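Local atomic coordinates of protein 1A (Cricket paralysis virus, PDB entry 6C3R), a protein that suppresses antiviral RNA silencing in insect cells by inactivating host AGO2 and recruiting a cellular ubiquitin ligase complex that promotes its degradation. Residues A14-E18 with F120-K124; R55-E59 with K86-C92; E78-V84 with F135-Q141. Residues are numbered along the deposited sequence.

Contact 1 (A14-E18 with F120-K124); sequences AAQFE and FQQWK
Phe17 lays its ring beside the helix turn 120-123, with Gln121 above one ring face and Phe120 and Lys124 at the ring edge. Phe17 is the first residue past helix 2-16 to leave helical angles (phi -121°, psi 17°); its CA lies 7.2 Å from that of Gln121, the closest CA pair of the two segments. Chi1 near -66° (m) carries the ring across this gap, so that CE2 stops 4.2 Å from Phe120 CB, an apolar contact suited to a buried phenyl group. Lys124 (chi1 m, chi2 t) brings CD to the ring edge, 4.3 Å from Phe17 CD2, and NZ to 2.7 Å from Phe17 O; this amine is hydrogen-bonded to Asn20 O. A lysine can thus offer methylenes to a ring edge and still carry its amine to carbonyl oxygens. An aromatic cluster joins the residue following helix 2-16 to its neighbours: Phe17 and Phe120 of helix 117-123 both meet Phe113 of helix 110-114, and Phe120 also packs edge-to-face on Phe28 of strand 26-30.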
loop_
_atom_site.group_PDB
_atom_site.type_symbol
_atom_site.label_atom_id
_atom_site.label_comp_id
_atom_site.label_asym_id
_atom_site.label_seq_id
_atom_site.Cartn_x
_atom_site.Cartn_y
_atom_site.Cartn_z
ATOM N N ALA A 14 1.108 -4.047 30.758
ATOM C CA ALA A 14 2.195 -3.331 31.404
ATOM C C ALA A 14 3.118 -4.327 32.070
ATOM O O ALA A 14 4.326 -4.319 31.845
ATOM C CB ALA A 14 1.652 -2.351 32.430
ATOM N N ALA A 15 2.524 -5.207 32.868
ATOM C CA ALA A 15 3.267 -6.207 33.615
ATOM C C ALA A 15 4.082 -7.112 32.700
ATOM O O ALA A 15 5.306 -7.131 32.782
ATOM C CB ALA A 15 2.312 -7.035 34.463
ATOM N N GLN A 16 3.410 -7.817 31.790
ATOM C CA GLN A 16 4.059 -8.918 31.063
ATOM C C GLN A 16 4.387 -8.702 29.597
ATOM O O GLN A 16 5.063 -9.545 29.012
ATOM C CB GLN A 16 3.210 -10.154 31.189
ATOM C CG GLN A 16 3.074 -10.634 32.614
ATOM C CD GLN A 16 2.225 -11.872 32.692
ATOM O OE1 GLN A 16 1.821 -12.423 31.666
ATOM N NE2 GLN A 16 1.934 -12.317 33.911
ATOM N N PHE A 17 3.922 -7.605 29.005
ATOM C CA PHE A 17 4.141 -7.334 27.581
ATOM C C PHE A 17 4.880 -6.019 27.380
ATOM O O PHE A 17 4.883 -5.462 26.267
ATOM C CB PHE A 17 2.794 -7.315 26.822
ATOM C CG PHE A 17 2.089 -8.642 26.776
ATOM C CD1 PHE A 17 1.298 -9.063 27.827
ATOM C CD2 PHE A 17 2.201 -9.471 25.672
ATOM C CE1 PHE A 17 0.631 -10.298 27.782
ATOM C CE2 PHE A 17 1.541 -10.702 25.625
ATOM C CZ PHE A 17 0.754 -11.119 26.684
ATOM N N GLU A 18 5.509 -5.527 28.450
ATOM C CA GLU A 18 6.362 -4.337 28.399
ATOM C C GLU A 18 5.639 -3.138 27.787
ATOM O O GLU A 18 6.214 -2.390 26.975
ATOM C CB GLU A 18 7.647 -4.637 27.614
ATOM C CG GLU A 18 8.311 -5.967 27.960
ATOM C CD GLU A 18 9.662 -6.165 27.278
ATOM O OE1 GLU A 18 10.030 -5.360 26.385
ATOM O OE2 GLU A 18 10.369 -7.133 27.646
ATOM N N PHE A 120 -0.622 -13.728 21.715
ATOM C CA PHE A 120 -0.218 -12.316 21.571
ATOM C C PHE A 120 1.242 -12.046 21.910
ATOM O O PHE A 120 1.827 -11.086 21.431
ATOM C CB PHE A 120 -1.120 -11.380 22.394
ATOM C CG PHE A 120 -2.417 -11.108 21.724
ATOM C CD1 PHE A 120 -2.471 -10.244 20.645
ATOM C CD2 PHE A 120 -3.567 -11.773 22.111
ATOM C CE1 PHE A 120 -3.662 -10.026 19.983
ATOM C CE2 PHE A 120 -4.755 -11.555 21.459
ATOM C CZ PHE A 120 -4.804 -10.684 20.394
ATOM N N GLN A 121 1.797 -12.894 22.765
ATOM C CA GLN A 121 3.213 -12.861 23.103
ATOM C C GLN A 121 4.074 -13.334 21.896
ATOM O O GLN A 121 5.129 -12.747 21.608
ATOM C CB GLN A 121 3.442 -13.706 24.368
ATOM C CG GLN A 121 4.732 -13.405 25.098
ATOM C CD GLN A 121 4.723 -12.047 25.772
ATOM O OE1 GLN A 121 4.130 -11.881 26.841
ATOM N NE2 GLN A 121 5.420 -11.070 25.167
ATOM N N GLN A 122 3.606 -14.357 21.175
ATOM C CA GLN A 122 4.280 -14.782 19.958
ATOM C C GLN A 122 4.122 -13.801 18.810
ATOM O O GLN A 122 5.093 -13.513 18.105
ATOM C CB GLN A 122 3.819 -16.137 19.498
ATOM C CG GLN A 122 4.539 -16.624 18.228
ATOM C CD GLN A 122 6.084 -16.586 18.260
ATOM O OE1 GLN A 122 6.713 -16.603 19.329
ATOM N NE2 GLN A 122 6.696 -16.562 17.064
ATOM N N TRP A 123 2.906 -13.309 18.597
ATOM C CA TRP A 123 2.671 -12.204 17.682
ATOM C C TRP A 123 3.796 -11.158 17.716
ATOM O O TRP A 123 4.213 -10.680 16.661
ATOM C CB TRP A 123 1.339 -11.546 18.025
ATOM C CG TRP A 123 1.173 -10.155 17.484
ATOM C CD1 TRP A 123 1.446 -8.980 18.130
ATOM C CD2 TRP A 123 0.701 -9.803 16.195
ATOM N NE1 TRP A 123 1.174 -7.919 17.310
ATOM C CE2 TRP A 123 0.715 -8.401 16.111
ATOM C CE3 TRP A 123 0.249 -10.537 15.099
ATOM C CZ2 TRP A 123 0.291 -7.716 14.966
ATOM C CZ3 TRP A 123 -0.173 -9.857 13.958
ATOM C CH2 TRP A 123 -0.141 -8.462 13.900
ATOM N N LYS A 124 4.269 -10.794 18.917
ATOM C CA LYS A 124 5.286 -9.739 19.067
ATOM C C LYS A 124 6.654 -10.083 18.481
ATOM O O LYS A 124 7.433 -9.191 18.161
ATOM C CB LYS A 124 5.500 -9.384 20.540
ATOM C CG LYS A 124 4.377 -8.611 21.190
ATOM C CD LYS A 124 4.793 -8.115 22.560
ATOM C CE LYS A 124 5.677 -6.884 22.474
ATOM N NZ LYS A 124 5.823 -6.282 23.825
#

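Contact 2 (R55-E59 with K86-C92); sequences RIKRE and KFVQNYC
This is a near-antiparallel helix-helix contact between the beginning of helix 53-70 and the end of helix 77-90, at the interface with the second subunit. The short axes approach to 10.1 Å and cross at -155°, with Glu59 CA 6.2 Å from Phe87 CA. Asn90 points into the gap: its chi1 (t) sets ND2 2.9 Å from Arg55 O, a weak hydrogen bond, and 3.5 Å from Arg58 CG. A short amide suits this buried place, since it can reach a backbone carbonyl. Arg55 bends back so that NH1 makes a 2.6 Å salt bridge with Glu59 OE1 and a weak 3.5 Å hydrogen bond to Asn90 O; Cys92 CB lies over one guanidinium face. Glu59 CG presses tightly on Phe87 CE2, at 3.2 Å. After Asn90 the chain extends (Tyr91 psi 149°); Cys92 forms a disulfide with Cys92 of the second subunit, and Cys92 O accepts a hydrogen bond from Arg55 NH2 of that subunit. Lys86 NZ hydrogen-bonds to Tyr97 OH of the second subunit. Thus the hydrogen bonds between the segments are weak, Arg55 is held by its salt bridge, and the inter-subunit bonds make these helix ends part of the dimer interface.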
loop_
_atom_site.group_PDB
_atom_site.type_symbol
_atom_site.label_atom_id
_atom_site.label_comp_id
_atom_site.label_asym_id
_atom_site.label_seq_id
_atom_site.Cartn_x
_atom_site.Cartn_y
_atom_site.Cartn_z
ATOM N N ARG A 55 -8.556 -0.192 -1.334
ATOM C CA ARG A 55 -7.539 -0.734 -0.419
ATOM C C ARG A 55 -7.801 -0.212 1.003
ATOM O O ARG A 55 -7.874 -0.975 1.939
ATOM C CB ARG A 55 -6.143 -0.343 -0.925
ATOM C CG ARG A 55 -5.024 -1.366 -0.769
ATOM C CD ARG A 55 -4.249 -1.213 0.525
ATOM N NE ARG A 55 -3.914 0.187 0.823
ATOM C CZ ARG A 55 -3.630 0.672 2.039
ATOM N NH1 ARG A 55 -3.587 -0.116 3.129
ATOM N NH2 ARG A 55 -3.367 1.976 2.167
ATOM N N ILE A 56 -8.009 1.097 1.122
ATOM C CA ILE A 56 -8.385 1.764 2.384
ATOM C C ILE A 56 -9.660 1.142 2.961
ATOM O O ILE A 56 -9.688 0.742 4.115
ATOM C CB ILE A 56 -8.633 3.306 2.199
ATOM C CG1 ILE A 56 -7.442 4.052 1.594
ATOM C CG2 ILE A 56 -9.008 3.972 3.500
ATOM C CD1 ILE A 56 -6.117 3.730 2.237
ATOM N N LYS A 57 -10.715 1.089 2.161
ATOM C CA LYS A 57 -12.026 0.646 2.644
ATOM C C LYS A 57 -12.030 -0.809 3.126
ATOM O O LYS A 57 -12.572 -1.125 4.185
ATOM C CB LYS A 57 -13.083 0.871 1.570
ATOM C CG LYS A 57 -13.402 2.345 1.355
ATOM C CD LYS A 57 -14.312 2.867 2.460
ATOM C CE LYS A 57 -13.977 4.295 2.873
ATOM N NZ LYS A 57 -14.666 4.649 4.150
ATOM N N ARG A 58 -11.390 -1.668 2.349
ATOM C CA ARG A 58 -11.084 -3.035 2.757
ATOM C C ARG A 58 -10.350 -3.146 4.112
ATOM O O ARG A 58 -10.702 -3.998 4.925
ATOM C CB ARG A 58 -10.284 -3.720 1.652
ATOM C CG ARG A 58 -9.838 -5.133 1.949
ATOM C CD ARG A 58 -11.004 -6.106 2.018
ATOM N NE ARG A 58 -10.520 -7.479 1.821
ATOM C CZ ARG A 58 -11.153 -8.592 2.188
ATOM N NH1 ARG A 58 -12.351 -8.554 2.778
ATOM N NH2 ARG A 58 -10.579 -9.767 1.951
ATOM N N GLU A 59 -9.343 -2.306 4.336
ATOM C CA GLU A 59 -8.600 -2.289 5.604
ATOM C C GLU A 59 -9.522 -1.969 6.805
ATOM O O GLU A 59 -9.499 -2.655 7.828
ATOM C CB GLU A 59 -7.391 -1.326 5.525
ATOM C CG GLU A 59 -6.413 -1.459 6.707
ATOM C CD GLU A 59 -5.015 -0.835 6.498
ATOM O OE1 GLU A 59 -4.358 -1.078 5.466
ATOM O OE2 GLU A 59 -4.531 -0.110 7.392
ATOM N N LYS A 86 -5.609 -11.627 6.075
ATOM C CA LYS A 86 -6.121 -10.731 5.027
ATOM C C LYS A 86 -5.839 -9.252 5.267
ATOM O O LYS A 86 -5.589 -8.517 4.320
ATOM C CB LYS A 86 -7.605 -10.904 4.856
ATOM C CG LYS A 86 -7.979 -12.163 4.128
ATOM C CD LYS A 86 -9.436 -12.466 4.418
ATOM C CE LYS A 86 -9.985 -13.543 3.519
ATOM N NZ LYS A 86 -11.221 -14.080 4.157
ATOM N N PHE A 87 -5.935 -8.819 6.517
ATOM C CA PHE A 87 -5.540 -7.470 6.908
ATOM C C PHE A 87 -4.065 -7.276 6.617
ATOM O O PHE A 87 -3.701 -6.345 5.925
ATOM C CB PHE A 87 -5.824 -7.215 8.392
ATOM C CG PHE A 87 -5.512 -5.822 8.832
ATOM C CD1 PHE A 87 -4.242 -5.493 9.287
ATOM C CD2 PHE A 87 -6.480 -4.831 8.779
ATOM C CE1 PHE A 87 -3.921 -4.193 9.680
ATOM C CE2 PHE A 87 -6.182 -3.537 9.189
ATOM C CZ PHE A 87 -4.887 -3.212 9.625
ATOM N N VAL A 88 -3.235 -8.155 7.161
ATOM C CA VAL A 88 -1.791 -8.149 6.941
ATOM C C VAL A 88 -1.456 -8.147 5.438
ATOM O O VAL A 88 -0.630 -7.367 5.010
ATOM C CB VAL A 88 -1.130 -9.339 7.676
ATOM C CG1 VAL A 88 0.239 -9.678 7.121
ATOM C CG2 VAL A 88 -1.000 -9.034 9.164
ATOM N N GLN A 89 -2.108 -8.989 4.639
ATOM C CA GLN A 89 -1.930 -8.945 3.177
ATOM C C GLN A 89 -2.273 -7.568 2.590
ATOM O O GLN A 89 -1.526 -7.022 1.789
ATOM C CB GLN A 89 -2.784 -9.999 2.471
ATOM C CG GLN A 89 -2.205 -11.400 2.525
ATOM C CD GLN A 89 -2.955 -12.411 1.647
ATOM O OE1 GLN A 89 -2.537 -13.574 1.542
ATOM N NE2 GLN A 89 -4.059 -11.981 1.010
ATOM N N ASN A 90 -3.403 -7.015 2.998
ATOM C CA ASN A 90 -3.840 -5.735 2.482
ATOM C C ASN A 90 -3.050 -4.531 3.033
ATOM O O ASN A 90 -3.044 -3.466 2.424
ATOM C CB ASN A 90 -5.342 -5.561 2.723
ATOM C CG ASN A 90 -6.003 -4.659 1.693
ATOM O OD1 ASN A 90 -5.947 -4.916 0.477
ATOM N ND2 ASN A 90 -6.651 -3.605 2.168
ATOM N N TYR A 91 -2.392 -4.679 4.177
ATOM C CA TYR A 91 -1.615 -3.564 4.713
ATOM C C TYR A 91 -0.382 -3.282 3.832
ATOM O O TYR A 91 0.172 -4.164 3.194
ATOM C CB TYR A 91 -1.240 -3.775 6.190
ATOM C CG TYR A 91 -0.512 -2.590 6.807
ATOM C CD1 TYR A 91 -1.196 -1.436 7.192
ATOM C CD2 TYR A 91 0.859 -2.615 6.977
ATOM C CE1 TYR A 91 -0.525 -0.347 7.746
ATOM C CE2 TYR A 91 1.538 -1.549 7.527
ATOM C CZ TYR A 91 0.854 -0.407 7.909
ATOM O OH TYR A 91 1.574 0.656 8.459
ATOM N N CYS A 92 0.004 -2.021 3.788
ATOM C CA CYS A 92 1.038 -1.538 2.908
ATOM C C CYS A 92 1.748 -0.439 3.701
ATOM O O CYS A 92 1.237 0.670 3.790
ATOM C CB CYS A 92 0.346 -1.017 1.648
ATOM S SG CYS A 92 1.289 0.090 0.599
#

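Contact 3 (E78-V84 with F135-Q141); sequences EEWKGLV and FLRKRTQ
Leu136, Glu78 and Lys81 bury the most surface where the C-terminal tail runs back along helix 77-90, roughly antiparallel to it. Two CA pairs set the register: Lys81 with Leu136 at 5.6 Å and Glu78 with Lys138 at 5.1 Å. Leu136 uses chi1 m and chi2 t to bring CD1 3.9 Å from Val84 CG1, two branched apolar side chains filling a buried spot. One turn back, Lys81 (chi1 m, chi2 t, chi3 p) sends its CE past Phe135 O at 3.5 Å and its NZ to Arg137 O, a weak 3.4 Å hydrogen bond. The same amine forms a 2.8 Å salt bridge with Glu78 OE2, the i to i+3 spacing that lets charges on one helix face meet. Arg139 NH1 stands only 3.8 Å from Lys81 NZ, a like-charge approach beside the carboxylate of Glu78; Arg139 NH2 itself bonds to Ala134 O. From Arg137 on the tail extends, with an inverse gamma turn centred on Lys138 (-73°/85°). Lys138 runs past Gly82, whose lack of a side chain leaves room for its methylenes, and its NZ closes a 2.7 Å salt bridge with Glu79 OE1 at the solvent-facing margin. The CA-to-CB bond of Arg137 points away from helix 77-90, and its side chain lies about 4 Å from that of Arg133, a residue involved in inhibiting stress-granule formation. Helix 117-123 flanks the contact: its Trp119 touches Lys81 and Leu136 and stacks on Phe135, while helix 53-70 packs against Trp80 and Leu83.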
loop_
_atom_site.group_PDB
_atom_site.type_symbol
_atom_site.label_atom_id
_atom_site.label_comp_id
_atom_site.label_asym_id
_atom_site.label_seq_id
_atom_site.Cartn_x
_atom_site.Cartn_y
_atom_site.Cartn_z
ATOM N N GLU A 78 -9.341 -19.862 14.155
ATOM C CA GLU A 78 -8.546 -20.009 12.940
ATOM C C GLU A 78 -9.114 -19.131 11.844
ATOM O O GLU A 78 -8.401 -18.559 11.014
ATOM C CB GLU A 78 -8.550 -21.477 12.491
ATOM C CG GLU A 78 -8.079 -22.454 13.570
ATOM C CD GLU A 78 -6.631 -22.239 13.965
ATOM O OE1 GLU A 78 -6.335 -22.383 15.162
ATOM O OE2 GLU A 78 -5.794 -21.913 13.086
ATOM N N GLU A 79 -10.422 -19.024 11.839
ATOM C CA GLU A 79 -11.091 -18.082 10.962
ATOM C C GLU A 79 -10.818 -16.650 11.360
ATOM O O GLU A 79 -10.714 -15.796 10.519
ATOM C CB GLU A 79 -12.585 -18.358 10.955
ATOM C CG GLU A 79 -12.907 -19.695 10.312
ATOM C CD GLU A 79 -12.540 -19.726 8.844
ATOM O OE1 GLU A 79 -11.960 -20.733 8.387
ATOM O OE2 GLU A 79 -12.836 -18.744 8.137
ATOM N N TRP A 80 -10.703 -16.400 12.656
ATOM C CA TRP A 80 -10.261 -15.106 13.128
ATOM C C TRP A 80 -8.861 -14.806 12.603
ATOM O O TRP A 80 -8.614 -13.700 12.111
ATOM C CB TRP A 80 -10.264 -15.052 14.641
ATOM C CG TRP A 80 -9.827 -13.704 15.175
ATOM C CD1 TRP A 80 -10.591 -12.585 15.292
ATOM C CD2 TRP A 80 -8.524 -13.347 15.638
ATOM N NE1 TRP A 80 -9.851 -11.560 15.806
ATOM C CE2 TRP A 80 -8.575 -12.006 16.031
ATOM C CE3 TRP A 80 -7.321 -14.027 15.742
ATOM C CZ2 TRP A 80 -7.457 -11.333 16.542
ATOM C CZ3 TRP A 80 -6.209 -13.360 16.253
ATOM C CH2 TRP A 80 -6.288 -12.029 16.650
ATOM N N LYS A 81 -7.958 -15.772 12.711
ATOM C CA LYS A 81 -6.603 -15.582 12.227
ATOM C C LYS A 81 -6.529 -15.312 10.754
ATOM O O LYS A 81 -5.707 -14.509 10.324
ATOM C CB LYS A 81 -5.742 -16.779 12.529
ATOM C CG LYS A 81 -5.207 -16.782 13.952
ATOM C CD LYS A 81 -4.798 -18.181 14.376
ATOM C CE LYS A 81 -3.721 -18.780 13.494
ATOM N NZ LYS A 81 -3.673 -20.256 13.716
ATOM N N GLY A 82 -7.365 -15.991 9.972
ATOM C CA GLY A 82 -7.425 -15.737 8.537
ATOM C C GLY A 82 -7.807 -14.301 8.223
ATOM O O GLY A 82 -7.310 -13.742 7.261
ATOM N N LEU A 83 -8.686 -13.700 9.024
ATOM C CA LEU A 83 -9.024 -12.283 8.865
ATOM C C LEU A 83 -7.808 -11.405 9.140
ATOM O O LEU A 83 -7.519 -10.489 8.403
ATOM C CB LEU A 83 -10.150 -11.855 9.810
ATOM C CG LEU A 83 -11.578 -12.362 9.607
ATOM C CD1 LEU A 83 -12.426 -12.083 10.832
ATOM C CD2 LEU A 83 -12.187 -11.719 8.381
ATOM N N VAL A 84 -7.080 -11.707 10.191
ATOM C CA VAL A 84 -5.854 -10.980 10.457
ATOM C C VAL A 84 -4.896 -11.100 9.270
ATOM O O VAL A 84 -4.250 -10.147 8.890
ATOM C CB VAL A 84 -5.186 -11.452 11.769
ATOM C CG1 VAL A 84 -3.875 -10.736 11.986
ATOM C CG2 VAL A 84 -6.114 -11.185 12.944
ATOM N N PHE A 135 2.665 -18.405 10.939
ATOM C CA PHE A 135 1.979 -18.071 12.182
ATOM C C PHE A 135 0.470 -17.941 12.036
ATOM O O PHE A 135 -0.272 -18.457 12.873
ATOM C CB PHE A 135 2.539 -16.772 12.762
ATOM C CG PHE A 135 1.983 -16.419 14.118
ATOM C CD1 PHE A 135 2.169 -17.270 15.203
ATOM C CD2 PHE A 135 1.300 -15.230 14.315
ATOM C CE1 PHE A 135 1.669 -16.947 16.444
ATOM C CE2 PHE A 135 0.799 -14.900 15.556
ATOM C CZ PHE A 135 0.986 -15.759 16.628
ATOM N N LEU A 136 0.021 -17.257 10.995
ATOM C CA LEU A 136 -1.421 -17.075 10.749
ATOM C C LEU A 136 -2.130 -18.152 9.886
ATOM O O LEU A 136 -3.334 -18.028 9.639
ATOM C CB LEU A 136 -1.684 -15.682 10.156
ATOM C CG LEU A 136 -1.201 -14.474 10.971
ATOM C CD1 LEU A 136 -1.441 -13.199 10.169
ATOM C CD2 LEU A 136 -1.864 -14.393 12.349
ATOM N N ARG A 137 -1.418 -19.194 9.449
ATOM C CA ARG A 137 -2.049 -20.242 8.633
ATOM C C ARG A 137 -3.147 -20.970 9.397
ATOM O O ARG A 137 -2.980 -21.313 10.569
ATOM C CB ARG A 137 -1.046 -21.270 8.112
ATOM C CG ARG A 137 -1.713 -22.339 7.249
ATOM C CD ARG A 137 -0.782 -22.996 6.245
ATOM N NE ARG A 137 -0.602 -22.221 5.009
ATOM C CZ ARG A 137 0.467 -21.484 4.680
ATOM N NH1 ARG A 137 1.528 -21.378 5.493
ATOM N NH2 ARG A 137 0.475 -20.838 3.512
ATOM N N LYS A 138 -4.263 -21.205 8.712
ATOM C CA LYS A 138 -5.431 -21.821 9.318
ATOM C C LYS A 138 -5.230 -23.307 9.579
ATOM O O LYS A 138 -5.626 -24.153 8.774
ATOM C CB LYS A 138 -6.663 -21.628 8.437
ATOM C CG LYS A 138 -7.083 -20.184 8.255
ATOM C CD LYS A 138 -8.556 -20.085 7.880
ATOM C CE LYS A 138 -8.875 -20.785 6.567
ATOM N NZ LYS A 138 -10.333 -20.752 6.282
ATOM N N ARG A 139 -4.635 -23.616 10.723
ATOM C CA ARG A 139 -4.605 -24.983 11.245
ATOM C C ARG A 139 -6.027 -25.488 11.521
ATOM O O ARG A 139 -6.970 -24.708 11.574
ATOM C CB ARG A 139 -3.770 -25.029 12.528
ATOM C CG ARG A 139 -2.286 -24.790 12.275
ATOM C CD ARG A 139 -1.566 -24.181 13.464
ATOM N NE ARG A 139 -0.166 -23.862 13.142
ATOM C CZ ARG A 139 0.271 -22.758 12.520
ATOM N NH1 ARG A 139 -0.571 -21.800 12.115
ATOM N NH2 ARG A 139 1.582 -22.606 12.301
ATOM N N THR A 140 -6.187 -26.797 11.664
ATOM C CA THR A 140 -7.492 -27.358 12.039
ATOM C C THR A 140 -7.823 -27.101 13.518
ATOM O O THR A 140 -8.937 -26.666 13.837
ATOM C CB THR A 140 -7.615 -28.861 11.696
ATOM O OG1 THR A 140 -8.983 -29.266 11.835
ATOM C CG2 THR A 140 -6.727 -29.751 12.577
ATOM N N GLN A 141 -6.842 -27.337 14.396
ATOM C CA GLN A 141 -7.023 -27.253 15.847
ATOM C C GLN A 141 -5.800 -26.608 16.482
ATOM O O GLN A 141 -5.836 -26.218 17.642
ATOM C CB GLN A 141 -7.246 -28.655 16.424
ATOM C CG GLN A 141 -7.875 -28.682 17.815
ATOM C CD GLN A 141 -8.252 -30.087 18.266
ATOM O OE1 GLN A 141 -7.700 -31.077 17.782
ATOM N NE2 GLN A 141 -9.197 -30.179 19.196
#

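From the N terminus, helix 2-16 gives contact 1 its first side, and the loop it opens does not close until helix 117-123, 102 residues later. Contact 2 lies wholly within that span, pairing helix 53-70 with the end of helix 77-90 on the opposite side of the chain's centre. Contact 3 starts before contact 2 has closed, on the earlier turns of helix 77-90, and ends at the C terminus, so it crosses both others. Helix 77-90 is therefore the shared element of contacts 2 and 3, whereas contacts 1 and 3 meet directly, Gln122 CG lying 3.4 Å from Phe135 CE1. Together they tie the end of the N-terminal helix, the C-terminal tail and the dimer-facing helix ends into one fold.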